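Purine nucleoside phosphorylase (Schistosoma mansoni, PDB 5KO5) catalyses the reversible phosphorolysis of purine nucleosides to the free base and ribose 1-phosphate, and is captured here with cytosine bound. Local coordinates at residues K125-S128 with G129-V132; L177-A180 with Q181-F185; I243-S247 with I248-E252; D254-N258 with H259-L263. All coordinates share one frame; numbering follows the deposited sequence. Where two conformers were deposited one is given.

Contact 1 (K125-S128 with G129-V132); sequences KLKS and GDFV
K127 and D130 are the ends of a type II beta turn that leads from the loop after strand 112-121 into strand 131-139. D130 N donates to K127 O at 3.0 Å, the bond that closes the turn. G129 suits its third position: with phi at 92° a side chain would be pressed against the preceding carbonyl oxygen, and glycine has none. D130 then folds back over the turn. Its CB and CG each lie 3.3 Å from K127 O, and because CG stands beside its own backbone N (chi1 -74°) the carboxylate is carried toward the backbone of K127. There OD2 takes the amide hydrogen of K127 N at 2.8 Å, an almost straight bond at 172° that arrives from above the carboxylate plane. OD1 accepts a hydrogen bond from a water that also donates to S128 O, tying the acid to the middle of the turn. A short aspartate thus fixes both the start and the centre of the turn, while the longer K127 chain kinks at its last torsion, NZ donating to a second water that also lies 2.7 Å from D130 OD2. S128 turns its hydroxyl elsewhere, to A244 O. On the buried side the branched ends of L126 and V132 cross at about a right angle, both packing on V218, with L126 CD2 lying 3.7 Å from V132 CG2.

Contact 2 (L177-A180 with Q181-F185); sequences LKIA and QENDF
A Schellman motif ends helix 170-182, with A180 and F185 as its outer pair: F185 N reaches back to A180 O at 3.0 Å, and D184 N bonds to Q181 O, the inner bond of the motif. D184 takes positive phi, 60°, which reverses the chain. The hydrophobic contact usual for this motif is made by A180 and F185. The small alanine lies over one face of the ring, its CA 3.8 Å from the ring centroid in a CH-pi contact and its CB 3.7 Å from F185 CE2. The phenylalanine can lie there because its CG sits between the backbone N and the carbonyl carbon (chi1 69°), folding the ring back against A180 at the helix end, where W276 meets it edge-to-face. N183 grips I179 O twice, from opposite faces of the carbonyl: its backbone N at 3.2 Å and its side-chain ND2 at 2.8 Å. The Q181 amide rests against L177, NE2 to CG 3.6 Å, while the carboxylate of E182 pairs with R283. At the helix end A180 O and Q181 O therefore find donors in the reversing chain, N183 ND2 adds a second donor to I179 O, and the apolar contact keeps that chain against the helix.

Contact 3 (I243-S247 with I248-E252); sequences IANNS and ILDAE. With CYT (6-aminopyrimidin-2(1H)-one), chain B.
The amide of N245 and the carboxylate of D250 are held in nearly parallel planes, 14° apart, and meet through ND2 and OD2. ND2 donates to D250 OD2 at 2.9 Å, meeting the anti side of that oxygen somewhat out of the carboxylate plane. The same ND2 gives its other hydrogen, at a more bent 137°, to S247 OG. With both N-H groups engaged, the rotation of the amide is fixed and OD1 is presented to the cytosine, whose exocyclic N4 donates to it at 2.9 Å. A244 adds a methyl contact, CB to C5 of the ring. The first torsion of N245 tucks the amide back over its own backbone, where it can span acid and ligand. E203 extends the network, since its OE2 is hydrogen-bonded to both S247 OG and the ligand; purine nucleoside phosphorylases probably use this asparagine and glutamate to read the purine base.

The backbone here passes from the end of strand 236-246 into helix 247-252, and N246 is the N-cap. Its OD1 accepts from L249 N at 2.9 Å along a nearly straight bond (171°), and its backbone O accepts from D250 N, opening the helical pattern. Asparagine suits this place because its other end is also used: ND2 donates to L126 O and N123 O of the neighbouring loop. A water accepts from N246 N and donates to D250 OD1 at 3.0 Å. D250 lies in the first turn of the helix, where its negative charge would probably be favoured by the dipole.

Contact 4 (D254-N258 with H259-L263); sequences DVSIN and HEKVL
N258 spends its amide on the start of the next helix, and its two ends do different work. OD1 accepts from K261 N at 3.0 Å, on a lone pair in the carbonyl plane, and takes a weak, strongly bent second bond from E260 N. ND2 donates to E260 OE2 at 3.2 Å, reaching it from above the carboxylate, whose plane stands 75° from that of the amide. With CG anti to the backbone N (chi1 172°), the amide reaches the first-turn N-H groups of E260 and K261. This makes N258 the N-cap of helix 259-283, and its own carbonyl oxygen begins the helical bonding by accepting from V262 N at 2.9 Å. Asparagine fits because it carries acceptor and donor on one short arm. K261 satisfies a carbonyl of the incoming loop: its chain runs back past N258 CB, bends at the third torsion, and NZ donates to S256 O at 2.8 Å, with V255 CG1 near the ammonium. Around the cap, I257 and V262 belong to the cytosine pocket and both pack on Y202. At the subunit interface D254 forms a salt bridge with R170 of a neighbouring subunit, and the H259 ring meets F161 of that subunit.

Contact 3 stands in the middle, touching contact 1 and contact 4, which stay about 6 Å apart between nearest atoms. Contacts 1 and 3 meet in the sheet: G129 N to I243 O and D130 O to I243 N are each 2.8 Å, so the turn is bonded to the strand that carries N245, though the S128 side chain is about 9 Å from the cytosine. Contacts 3 and 4, centres about 9 Å apart, both line the pocket, N245 and S247 from one, I257 and V262 from the other, with A244 packing on V262. Contact 2 lies apart, its centre about 26 Å from that of contact 3; W276 meets both its F185 and F131 of contact 1.

Contact 1 (K125-S128 with G129-V132)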
loop_
_atom_site.group_PDB
_atom_site.type_symbol
_atom_site.label_atom_id
_atom_site.label_comp_id
_atom_site.label_asym_id
_atom_site.label_seq_id
_atom_site.Cartn_x
_atom_site.Cartn_y
_atom_site.Cartn_z
ATOM N N LYS A 125 3.235 -16.281 22.418
ATOM C CA LYS A 125 4.360 -16.651 23.264
ATOM C C LYS A 125 5.212 -15.453 23.663
ATOM O O LYS A 125 6.090 -15.595 24.518
ATOM C CB LYS A 125 5.220 -17.691 22.552
ATOM C CG LYS A 125 4.520 -19.018 22.326
ATOM C CD LYS A 125 5.409 -19.947 21.522
ATOM C CE LYS A 125 4.792 -21.323 21.372
ATOM N NZ LYS A 125 5.702 -22.242 20.635
ATOM N N LEU A 126 4.960 -14.280 23.090
ATOM C CA LEU A 126 5.853 -13.136 23.225
ATOM C C LEU A 126 5.395 -12.211 24.346
ATOM O O LEU A 126 4.239 -11.771 24.371
ATOM C CB LEU A 126 5.925 -12.368 21.905
ATOM C CG LEU A 126 6.511 -13.161 20.732
ATOM C CD1 LEU A 126 6.461 -12.354 19.427
ATOM C CD2 LEU A 126 7.940 -13.619 21.038
ATOM N N LYS A 127 6.313 -11.909 25.260
ATOM C CA LYS A 127 6.098 -10.996 26.372
ATOM C C LYS A 127 6.929 -9.739 26.165
ATOM O O LYS A 127 7.953 -9.750 25.475
ATOM C CB LYS A 127 6.584 -11.599 27.694
ATOM C CG LYS A 127 5.891 -12.840 28.173
ATOM C CD LYS A 127 6.469 -13.197 29.534
ATOM C CE LYS A 127 6.096 -14.601 29.966
ATOM N NZ LYS A 127 6.618 -15.616 29.013
ATOM N N SER A 128 6.488 -8.653 26.795
ATOM C CA SER A 128 7.287 -7.436 26.835
ATOM C C SER A 128 8.685 -7.753 27.354
ATOM O O SER A 128 8.840 -8.454 28.364
ATOM C CB SER A 128 6.605 -6.431 27.764
ATOM O OG SER A 128 7.314 -5.208 27.821
ATOM N N GLY A 129 9.702 -7.248 26.659
ATOM C CA GLY A 129 11.078 -7.509 27.020
ATOM C C GLY A 129 11.711 -8.705 26.335
ATOM O O GLY A 129 12.913 -8.933 26.520
ATOM N N ASP A 130 10.952 -9.475 25.558
ATOM C CA ASP A 130 11.526 -10.585 24.811
ATOM C C ASP A 130 12.239 -10.065 23.567
ATOM O O ASP A 130 11.999 -8.950 23.102
ATOM C CB ASP A 130 10.436 -11.568 24.368
ATOM C CG ASP A 130 9.894 -12.428 25.513
ATOM O OD1 ASP A 130 10.476 -12.431 26.620
ATOM O OD2 ASP A 130 8.876 -13.122 25.294
ATOM N N PHE A 131 13.128 -10.892 23.027
ATOM C CA PHE A 131 13.812 -10.612 21.773
ATOM C C PHE A 131 13.331 -11.600 20.721
ATOM O O PHE A 131 13.148 -12.786 21.013
ATOM C CB PHE A 131 15.325 -10.771 21.913
ATOM C CG PHE A 131 15.940 -9.885 22.951
ATOM C CD1 PHE A 131 16.021 -8.514 22.755
ATOM C CD2 PHE A 131 16.462 -10.424 24.114
ATOM C CE1 PHE A 131 16.603 -7.694 23.720
ATOM C CE2 PHE A 131 17.046 -9.613 25.075
ATOM C CZ PHE A 131 17.114 -8.247 24.874
ATOM N N VAL A 132 13.148 -11.119 19.494
ATOM C CA VAL A 132 12.788 -11.977 18.369
ATOM C C VAL A 132 13.855 -11.863 17.285
ATOM O O VAL A 132 14.078 -10.775 16.733
ATOM C CB VAL A 132 11.393 -11.651 17.823
ATOM C CG1 VAL A 132 11.086 -12.528 16.617
ATOM C CG2 VAL A 132 10.349 -11.856 18.917
HETATM O O HOH W 1 7.702 -15.297 26.454
HETATM O O HOH W 2 10.727 -10.547 28.711
#

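Contact 2 (L177-A180 with Q181-F185)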
loop_
_atom_site.group_PDB
_atom_site.type_symbol
_atom_site.label_atom_id
_atom_site.label_comp_id
_atom_site.label_asym_id
_atom_site.label_seq_id
_atom_site.Cartn_x
_atom_site.Cartn_y
_atom_site.Cartn_z
ATOM N N LEU A 177 21.663 -16.745 18.786
ATOM C CA LEU A 177 21.064 -17.641 19.770
ATOM C C LEU A 177 22.130 -18.312 20.621
ATOM O O LEU A 177 21.968 -18.437 21.840
ATOM C CB LEU A 177 20.193 -18.696 19.086
ATOM C CG LEU A 177 19.540 -19.696 20.050
ATOM C CD1 LEU A 177 18.588 -18.972 21.003
ATOM C CD2 LEU A 177 18.822 -20.828 19.313
ATOM N N LYS A 178 23.233 -18.741 19.999
ATOM C CA LYS A 178 24.290 -19.419 20.743
ATOM C C LYS A 178 24.848 -18.528 21.844
ATOM O O LYS A 178 25.087 -18.989 22.967
ATOM C CB LYS A 178 25.409 -19.845 19.791
ATOM C CG LYS A 178 26.555 -20.565 20.482
ATOM C CD LYS A 178 26.434 -22.060 20.301
ATOM C CE LYS A 178 26.863 -22.476 18.908
ATOM N NZ LYS A 178 26.684 -23.939 18.692
ATOM N N ILE A 179 25.059 -17.246 21.541
ATOM C CA ILE A 179 25.584 -16.320 22.538
ATOM C C ILE A 179 24.574 -16.099 23.659
ATOM O O ILE A 179 24.948 -15.973 24.832
ATOM C CB ILE A 179 26.024 -15.007 21.863
ATOM C CG1 ILE A 179 27.256 -15.265 20.988
ATOM C CG2 ILE A 179 26.317 -13.932 22.905
ATOM C CD1 ILE A 179 27.558 -14.156 20.006
ATOM N N ALA A 180 23.280 -16.062 23.326
ATOM C CA ALA A 180 22.264 -15.948 24.368
ATOM C C ALA A 180 22.292 -17.157 25.293
ATOM O O ALA A 180 22.147 -17.018 26.513
ATOM C CB ALA A 180 20.881 -15.787 23.745
ATOM N N GLN A 181 22.489 -18.353 24.729
ATOM C CA GLN A 181 22.574 -19.557 25.552
ATOM C C GLN A 181 23.795 -19.514 26.459
ATOM O O GLN A 181 23.722 -19.905 27.632
ATOM C CB GLN A 181 22.617 -20.794 24.656
ATOM C CG GLN A 181 21.373 -20.978 23.798
ATOM C CD GLN A 181 21.567 -22.005 22.702
ATOM O OE1 GLN A 181 22.699 -22.347 22.348
ATOM N NE2 GLN A 181 20.465 -22.508 22.161
ATOM N N GLU A 182 24.929 -19.046 25.931
ATOM C CA GLU A 182 26.154 -18.992 26.724
ATOM C C GLU A 182 26.006 -18.063 27.921
ATOM O O GLU A 182 26.649 -18.275 28.959
ATOM C CB GLU A 182 27.318 -18.542 25.841
ATOM C CG GLU A 182 27.706 -19.554 24.770
ATOM C CD GLU A 182 28.638 -18.972 23.724
ATOM O OE1 GLU A 182 28.844 -17.740 23.728
ATOM O OE2 GLU A 182 29.165 -19.744 22.897
ATOM N N ASN A 183 25.155 -17.041 27.803
ATOM C CA ASN A 183 24.931 -16.065 28.860
ATOM C C ASN A 183 23.607 -16.274 29.586
ATOM O O ASN A 183 23.171 -15.387 30.329
ATOM C CB ASN A 183 25.024 -14.647 28.289
ATOM C CG ASN A 183 26.425 -14.305 27.818
ATOM O OD1 ASN A 183 27.272 -13.886 28.608
ATOM N ND2 ASN A 183 26.682 -14.495 26.530
ATOM N N ASP A 184 22.951 -17.419 29.374
ATOM C CA ASP A 184 21.765 -17.811 30.140
ATOM C C ASP A 184 20.612 -16.817 29.998
ATOM O O ASP A 184 19.839 -16.605 30.936
ATOM C CB ASP A 184 22.097 -18.087 31.614
ATOM C CG ASP A 184 20.960 -18.775 32.359
ATOM O OD1 ASP A 184 20.294 -19.651 31.764
ATOM O OD2 ASP A 184 20.721 -18.427 33.535
ATOM N N PHE A 185 20.460 -16.188 28.832
ATOM C CA PHE A 185 19.242 -15.427 28.571
ATOM C C PHE A 185 18.476 -15.943 27.357
ATOM O O PHE A 185 17.636 -15.230 26.806
ATOM C CB PHE A 185 19.462 -13.908 28.538
ATOM C CG PHE A 185 20.268 -13.403 27.363
ATOM C CD1 PHE A 185 21.645 -13.314 27.439
ATOM C CD2 PHE A 185 19.638 -12.944 26.217
ATOM C CE1 PHE A 185 22.383 -12.823 26.377
ATOM C CE2 PHE A 185 20.374 -12.452 25.150
ATOM C CZ PHE A 185 21.752 -12.392 25.236
#

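Contact 3 (I243-S247 with I248-E252)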
loop_
_atom_site.group_PDB
_atom_site.type_symbol
_atom_site.label_atom_id
_atom_site.label_comp_id
_atom_site.label_asym_id
_atom_site.label_seq_id
_atom_site.Cartn_x
_atom_site.Cartn_y
_atom_site.Cartn_z
ATOM N N ILE A 243 10.580 -6.776 21.955
ATOM C CA ILE A 243 9.125 -6.728 22.066
ATOM C C ILE A 243 8.748 -5.711 23.140
ATOM O O ILE A 243 9.052 -5.893 24.323
ATOM C CB ILE A 243 8.540 -8.113 22.374
ATOM C CG1 ILE A 243 8.954 -9.125 21.288
ATOM C CG2 ILE A 243 7.034 -8.021 22.555
ATOM C CD1 ILE A 243 8.574 -8.698 19.865
ATOM N N ALA A 244 8.079 -4.631 22.730
ATOM C CA ALA A 244 7.668 -3.608 23.690
ATOM C C ALA A 244 6.416 -4.012 24.463
ATOM O O ALA A 244 6.243 -3.611 25.615
ATOM C CB ALA A 244 7.423 -2.280 22.970
ATOM N N ASN A 245 5.546 -4.806 23.848
ATOM C CA ASN A 245 4.240 -5.129 24.399
ATOM C C ASN A 245 3.691 -6.248 23.541
ATOM O O ASN A 245 4.144 -6.454 22.416
ATOM C CB ASN A 245 3.300 -3.920 24.303
ATOM C CG ASN A 245 2.952 -3.579 22.870
ATOM O OD1 ASN A 245 3.823 -3.170 22.097
ATOM N ND2 ASN A 245 1.690 -3.776 22.492
ATOM N N ASN A 246 2.710 -6.968 24.066
ATOM C CA ASN A 246 1.965 -7.911 23.245
ATOM C C ASN A 246 0.659 -7.244 22.847
ATOM O O ASN A 246 -0.225 -7.035 23.688
ATOM C CB ASN A 246 1.709 -9.234 23.955
ATOM C CG ASN A 246 1.146 -10.255 23.014
ATOM O OD1 ASN A 246 0.029 -10.099 22.541
ATOM N ND2 ASN A 246 1.940 -11.269 22.674
ATOM N N SER A 247 0.544 -6.910 21.564
ATOM C CA SER A 247 -0.601 -6.130 21.113
ATOM C C SER A 247 -1.892 -6.931 21.134
ATOM O O SER A 247 -2.970 -6.347 21.263
ATOM C CB SER A 247 -0.334 -5.551 19.725
ATOM O OG SER A 247 0.836 -4.752 19.761
ATOM N N ILE A 248 -1.811 -8.254 20.984
ATOM C CA ILE A 248 -3.018 -9.072 21.051
ATOM C C ILE A 248 -3.557 -9.090 22.473
ATOM O O ILE A 248 -4.753 -8.890 22.707
ATOM C CB ILE A 248 -2.732 -10.495 20.528
ATOM C CG1 ILE A 248 -2.486 -10.488 19.011
ATOM C CG2 ILE A 248 -3.867 -11.456 20.910
ATOM C CD1 ILE A 248 -3.683 -10.055 18.179
ATOM N N LEU A 249 -2.668 -9.314 23.442
ATOM C CA LEU A 249 -3.058 -9.273 24.842
ATOM C C LEU A 249 -3.576 -7.892 25.222
ATOM O O LEU A 249 -4.597 -7.772 25.911
ATOM C CB LEU A 249 -1.854 -9.661 25.702
ATOM C CG LEU A 249 -2.047 -10.311 27.062
ATOM C CD1 LEU A 249 -3.016 -11.465 26.951
ATOM C CD2 LEU A 249 -0.693 -10.795 27.563
ATOM N N ASP A 250 -2.904 -6.831 24.759
ATOM C CA ASP A 250 -3.345 -5.487 25.116
ATOM C C ASP A 250 -4.736 -5.201 24.558
ATOM O O ASP A 250 -5.561 -4.568 25.228
ATOM C CB ASP A 250 -2.356 -4.431 24.624
ATOM C CG ASP A 250 -1.017 -4.496 25.335
ATOM O OD1 ASP A 250 -0.939 -5.098 26.433
ATOM O OD2 ASP A 250 -0.052 -3.926 24.786
ATOM N N ALA A 251 -5.017 -5.653 23.329
ATOM C CA ALA A 251 -6.363 -5.480 22.783
ATOM C C ALA A 251 -7.394 -6.249 23.597
ATOM O O ALA A 251 -8.506 -5.756 23.826
ATOM C CB ALA A 251 -6.399 -5.902 21.316
ATOM N N GLU A 252 -7.039 -7.454 24.065
ATOM C CA GLU A 252 -7.969 -8.228 24.884
ATOM C C GLU A 252 -8.254 -7.549 26.215
ATOM O O GLU A 252 -9.317 -7.773 26.807
ATOM C CB GLU A 252 -7.422 -9.633 25.136
ATOM C CG GLU A 252 -7.470 -10.558 23.934
ATOM C CD GLU A 252 -6.692 -11.846 24.173
ATOM O OE1 GLU A 252 -5.865 -11.878 25.105
ATOM O OE2 GLU A 252 -6.900 -12.827 23.434
HETATM N N3 CYT B . 4.432 -1.321 17.491
HETATM C C4 CYT B . 4.588 -1.532 18.799
HETATM N N1 CYT B . 6.631 -0.423 17.404
HETATM C C2 CYT B . 5.430 -0.755 16.766
HETATM O O2 CYT B . 5.289 -0.512 15.563
HETATM N N4 CYT B . 3.564 -2.080 19.462
HETATM C C5 CYT B . 5.809 -1.209 19.467
HETATM C C6 CYT B . 6.788 -0.656 18.737
HETATM O O HOH W 3 1.708 -6.476 26.598
#

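Contact 4 (D254-N258 with H259-L263)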
loop_
_atom_site.group_PDB
_atom_site.type_symbol
_atom_site.label_atom_id
_atom_site.label_comp_id
_atom_site.label_asym_id
_atom_site.label_seq_id
_atom_site.Cartn_x
_atom_site.Cartn_y
_atom_site.Cartn_z
ATOM N N ASP A 254 -7.945 -4.044 26.703
ATOM C CA ASP A 254 -8.177 -2.609 26.510
ATOM C C ASP A 254 -7.026 -1.764 27.056
ATOM O O ASP A 254 -7.242 -0.753 27.724
ATOM C CB ASP A 254 -9.513 -2.157 27.109
ATOM C CG ASP A 254 -10.709 -2.737 26.383
ATOM O OD1 ASP A 254 -10.672 -2.818 25.138
ATOM O OD2 ASP A 254 -11.692 -3.111 27.062
ATOM N N VAL A 255 -5.793 -2.188 26.777
ATOM C CA VAL A 255 -4.589 -1.495 27.227
ATOM C C VAL A 255 -3.958 -0.783 26.038
ATOM O O VAL A 255 -3.778 -1.379 24.965
ATOM C CB VAL A 255 -3.592 -2.465 27.887
ATOM C CG1 VAL A 255 -2.230 -1.801 28.086
ATOM C CG2 VAL A 255 -4.140 -2.962 29.215
ATOM N N SER A 256 -3.590 0.479 26.238
ATOM C CA SER A 256 -3.067 1.303 25.159
ATOM C C SER A 256 -1.611 0.967 24.862
ATOM O O SER A 256 -0.874 0.466 25.715
ATOM C CB SER A 256 -3.142 2.772 25.559
ATOM O OG SER A 256 -2.311 3.017 26.683
ATOM N N ILE A 257 -1.204 1.260 23.634
ATOM C CA ILE A 257 0.192 1.215 23.206
ATOM C C ILE A 257 0.718 2.642 23.220
ATOM O O ILE A 257 0.013 3.570 22.805
ATOM C CB ILE A 257 0.295 0.620 21.789
ATOM C CG1 ILE A 257 -0.436 -0.732 21.696
ATOM C CG2 ILE A 257 1.757 0.491 21.369
ATOM C CD1 ILE A 257 -0.449 -1.328 20.286
ATOM N N ASN A 258 1.951 2.835 23.686
ATOM C CA ASN A 258 2.422 4.186 23.949
ATOM C C ASN A 258 3.938 4.254 23.786
ATOM O O ASN A 258 4.654 3.371 24.262
ATOM C CB ASN A 258 1.977 4.563 25.371
ATOM C CG ASN A 258 2.551 5.864 25.838
ATOM O OD1 ASN A 258 3.625 5.892 26.424
ATOM N ND2 ASN A 258 1.831 6.954 25.603
ATOM N N HIS A 259 4.426 5.305 23.111
ATOM C CA HIS A 259 5.863 5.392 22.838
ATOM C C HIS A 259 6.682 5.515 24.123
ATOM O O HIS A 259 7.818 5.029 24.183
ATOM C CB HIS A 259 6.176 6.540 21.859
ATOM C CG HIS A 259 7.589 6.531 21.355
ATOM N ND1 HIS A 259 8.121 5.469 20.655
ATOM C CD2 HIS A 259 8.583 7.444 21.462
ATOM C CE1 HIS A 259 9.379 5.730 20.349
ATOM N NE2 HIS A 259 9.684 6.923 20.827
ATOM N N GLU A 260 6.138 6.180 25.148
ATOM C CA GLU A 260 6.850 6.258 26.424
ATOM C C GLU A 260 6.989 4.878 27.057
ATOM O O GLU A 260 8.046 4.544 27.614
ATOM C CB GLU A 260 6.157 7.235 27.383
ATOM C CG GLU A 260 6.095 8.681 26.910
ATOM C CD GLU A 260 4.911 8.954 25.993
ATOM O OE1 GLU A 260 5.079 8.866 24.760
ATOM O OE2 GLU A 260 3.810 9.251 26.508
ATOM N N LYS A 261 5.936 4.062 26.992
ATOM C CA LYS A 261 6.044 2.695 27.492
ATOM C C LYS A 261 7.020 1.888 26.656
ATOM O O LYS A 261 7.802 1.091 27.194
ATOM C CB LYS A 261 4.666 2.026 27.526
ATOM C CG LYS A 261 3.744 2.625 28.573
ATOM C CD LYS A 261 2.585 1.702 28.922
ATOM C CE LYS A 261 1.494 1.739 27.868
ATOM N NZ LYS A 261 0.333 0.885 28.259
ATOM N N VAL A 262 7.009 2.101 25.339
ATOM C CA VAL A 262 7.958 1.418 24.465
ATOM C C VAL A 262 9.384 1.757 24.871
ATOM O O VAL A 262 10.226 0.870 25.041
ATOM C CB VAL A 262 7.683 1.782 22.995
ATOM C CG1 VAL A 262 8.816 1.287 22.084
ATOM C CG2 VAL A 262 6.344 1.203 22.547
ATOM N N LEU A 263 9.669 3.049 25.046
ATOM C CA LEU A 263 11.024 3.469 25.378
ATOM C C LEU A 263 11.455 2.956 26.744
ATOM O O LEU A 263 12.650 2.739 26.972
ATOM C CB LEU A 263 11.143 4.992 25.318
ATOM C CG LEU A 263 11.123 5.600 23.917
ATOM C CD1 LEU A 263 11.237 7.113 23.993
ATOM C CD2 LEU A 263 12.245 5.005 23.066
#